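Local coordinates for secreted effector protein sseI (Salmonella enterica subsp. enterica serovar Typhimurium, PDB 4G29) that is a secreted virulence effector whose catalytic domain has a papain-like cysteine-protease fold, its exact reaction being uncertain, at residues Glu158-Gly162 with Lys163-Thr167. Residues are numbered along the deposited sequence; the frame is centred on the assembly and turned at random.
Sequences ESMAG and KVFVT
Met160, a selenomethionine, and Phe165 meet across the turn with their side chains crossing at about a right angle. SE of Met160 is nearest CZ of Phe165, at 3.8 Å, with CE1 next. It stands 66° off the ring normal, which makes this an oblique Met-aromatic approach. The Met160 chain starts beside its own backbone N and bends again at chi2, which carries SE over to these ring atoms. On another flank SE also meets the aliphatic part of Lys163, 4.1 Å from its CG.

Lys163 doubles back along the chain it follows. A bend at chi2 (31°), away from a staggered value, and an extended chi3 run the methylenes past the turn until CE sits 3.3 Å from Ser159 O; the extended chi4 then sends NZ onward. The ammonium ends near Glu158 without reaching it; that carboxylate pairs through OE1 with Arg153.

The backbone bond from Lys163 N to Met160 O, 3.0 Å long, closes the turn. A water donates to the same oxygen and to Lys163 O, so Met160 O accepts two bonds. Gly162 takes a positive phi (82°), as the third position of a type II turn commonly does. Just upstream, Ser159 OG accepts from Ala161 N at 3.3 Å, forming an ST turn.

Val164 pairs with Tyr135 through backbone bonds, while Met160 and Lys163 touch Tyr134. The arrangement is thus a type II beta turn leading into edge strand 164-165, which adds antiparallel to strand 132-138 in the sheet of this papain-like domain.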
ATOM      1  N   GLU A 158      -7.151 -19.494   2.468  1.00 33.67           N
ATOM      2  CA  GLU A 158      -5.933 -18.810   2.057  1.00 32.19           C
ATOM      3  C   GLU A 158      -4.771 -19.148   2.954  1.00 32.94           C
ATOM      4  O   GLU A 158      -4.927 -19.154   4.163  1.00 32.61           O
ATOM      5  CB  GLU A 158      -6.124 -17.285   2.124  1.00 32.39           C
ATOM      6  CG  GLU A 158      -6.878 -16.747   0.979  1.00 31.98           C
ATOM      7  CD  GLU A 158      -6.142 -16.941  -0.329  1.00 30.59           C
ATOM      8  OE1 GLU A 158      -5.101 -16.245  -0.567  1.00 28.46           O
ATOM      9  OE2 GLU A 158      -6.626 -17.789  -1.111  1.00 33.26           O
ATOM     10  N   SER A 159      -3.595 -19.357   2.377  1.00 32.70           N
ATOM     11  CA  SER A 159      -2.438 -19.603   3.205  1.00 34.62           C
ATOM     12  C   SER A 159      -2.018 -18.270   3.807  1.00 32.77           C
ATOM     13  O   SER A 159      -1.907 -17.310   3.087  1.00 31.28           O
ATOM     14  CB  SER A 159      -1.268 -20.154   2.428  1.00 35.33           C
ATOM     15  OG  SER A 159      -0.289 -20.603   3.392  1.00 39.35           O
HETATM   16  N   MSE A 160      -1.775 -18.236   5.111  1.00 33.97           N
HETATM   17  CA  MSE A 160      -1.259 -17.018   5.740  1.00 33.05           C
HETATM   18  C   MSE A 160       0.279 -17.016   5.725  1.00 33.81           C
HETATM   19  O   MSE A 160       0.941 -16.074   6.181  1.00 30.20           O
HETATM   20  CB  MSE A 160      -1.820 -16.837   7.141  1.00 34.60           C
HETATM   21  CG  MSE A 160      -3.315 -16.351   7.222  1.00 32.36           C
HETATM   22 SE   MSE A 160      -3.803 -14.776   6.271  1.00 36.66          SE
HETATM   23  CE  MSE A 160      -4.467 -15.572   4.601  1.00 29.27           C
ATOM     24  N   ALA A 161       0.849 -18.068   5.157  1.00 35.03           N
ATOM     25  CA  ALA A 161       2.311 -18.144   4.964  1.00 36.01           C
ATOM     26  C   ALA A 161       2.828 -17.004   4.110  1.00 34.43           C
ATOM     27  O   ALA A 161       2.369 -16.794   2.983  1.00 34.21           O
ATOM     28  CB  ALA A 161       2.690 -19.505   4.351  1.00 37.60           C
ATOM     29  N   GLY A 162       3.755 -16.207   4.643  1.00 31.69           N
ATOM     30  CA  GLY A 162       4.309 -15.078   3.903  1.00 29.77           C
ATOM     31  C   GLY A 162       3.439 -13.834   3.945  1.00 27.12           C
ATOM     32  O   GLY A 162       3.751 -12.816   3.314  1.00 29.04           O
ATOM     33  N   LYS A 163       2.358 -13.893   4.715  1.00 24.39           N
ATOM     34  CA  LYS A 163       1.510 -12.729   4.943  1.00 23.32           C
ATOM     35  C   LYS A 163       1.962 -11.990   6.195  1.00 22.08           C
ATOM     36  O   LYS A 163       2.275 -12.610   7.272  1.00 23.88           O
ATOM     37  CB  LYS A 163       0.048 -13.124   5.133  1.00 23.38           C
ATOM     38  CG  LYS A 163      -0.786 -13.399   3.908  1.00 25.61           C
ATOM     39  CD  LYS A 163      -0.094 -13.958   2.737  1.00 24.95           C
ATOM     40  CE  LYS A 163      -1.076 -14.457   1.629  1.00 21.46           C
ATOM     41  NZ  LYS A 163      -0.255 -15.238   0.672  1.00 33.47           N
ATOM     42  N   VAL A 164       2.021 -10.683   6.072  1.00 19.73           N
ATOM     43  CA  VAL A 164       2.362  -9.804   7.173  1.00 18.08           C
ATOM     44  C   VAL A 164       1.127  -9.027   7.586  1.00 16.94           C
ATOM     45  O   VAL A 164       0.567  -8.282   6.789  1.00 17.42           O
ATOM     46  CB  VAL A 164       3.519  -8.840   6.837  1.00 18.67           C
ATOM     47  CG1 VAL A 164       3.892  -7.969   8.039  1.00 19.80           C
ATOM     48  CG2 VAL A 164       4.743  -9.618   6.278  1.00 22.05           C
ATOM     49  N   PHE A 165       0.675  -9.189   8.826  1.00 16.94           N
ATOM     50  CA  PHE A 165      -0.525  -8.486   9.318  1.00 17.96           C
ATOM     51  C   PHE A 165      -0.207  -7.065   9.701  1.00 18.21           C
ATOM     52  O   PHE A 165       0.774  -6.792  10.406  1.00 18.89           O
ATOM     53  CB  PHE A 165      -1.166  -9.230  10.479  1.00 18.88           C
ATOM     54  CG  PHE A 165      -1.637 -10.590  10.108  1.00 19.06           C
ATOM     55  CD1 PHE A 165      -2.863 -10.750   9.449  1.00 18.87           C
ATOM     56  CD2 PHE A 165      -0.910 -11.722  10.443  1.00 20.31           C
ATOM     57  CE1 PHE A 165      -3.277 -11.992   9.074  1.00 20.20           C
ATOM     58  CE2 PHE A 165      -1.372 -12.982  10.099  1.00 23.26           C
ATOM     59  CZ  PHE A 165      -2.529 -13.097   9.398  1.00 22.44           C
ATOM     60  N   VAL A 166      -1.038  -6.162   9.178  1.00 18.07           N
ATOM     61  CA  VAL A 166      -1.131  -4.782   9.611  1.00 18.43           C
ATOM     62  C   VAL A 166      -2.131  -4.641  10.750  1.00 19.79           C
ATOM     63  O   VAL A 166      -1.863  -3.972  11.754  1.00 19.58           O
ATOM     64  CB  VAL A 166      -1.509  -3.905   8.461  1.00 18.16           C
ATOM     65  CG1 VAL A 166      -1.726  -2.470   8.958  1.00 17.95           C
ATOM     66  CG2 VAL A 166      -0.358  -3.955   7.432  1.00 18.76           C
ATOM     67  N   THR A 167      -3.267  -5.309  10.597  1.00 20.05           N
ATOM     68  CA  THR A 167      -4.295  -5.447  11.621  1.00 19.96           C
ATOM     69  C   THR A 167      -4.636  -6.904  11.865  1.00 21.12           C
ATOM     70  O   THR A 167      -4.291  -7.742  11.076  1.00 22.13           O
ATOM     71  CB  THR A 167      -5.606  -4.686  11.247  1.00 21.37           C
ATOM     72  OG1 THR A 167      -6.258  -5.332  10.141  1.00 20.06           O
ATOM     73  CG2 THR A 167      -5.366  -3.232  10.989  1.00 22.89           C
TER
HETATM   74  O   HOH W   1       1.602 -15.123   8.555  1.00 25.74           O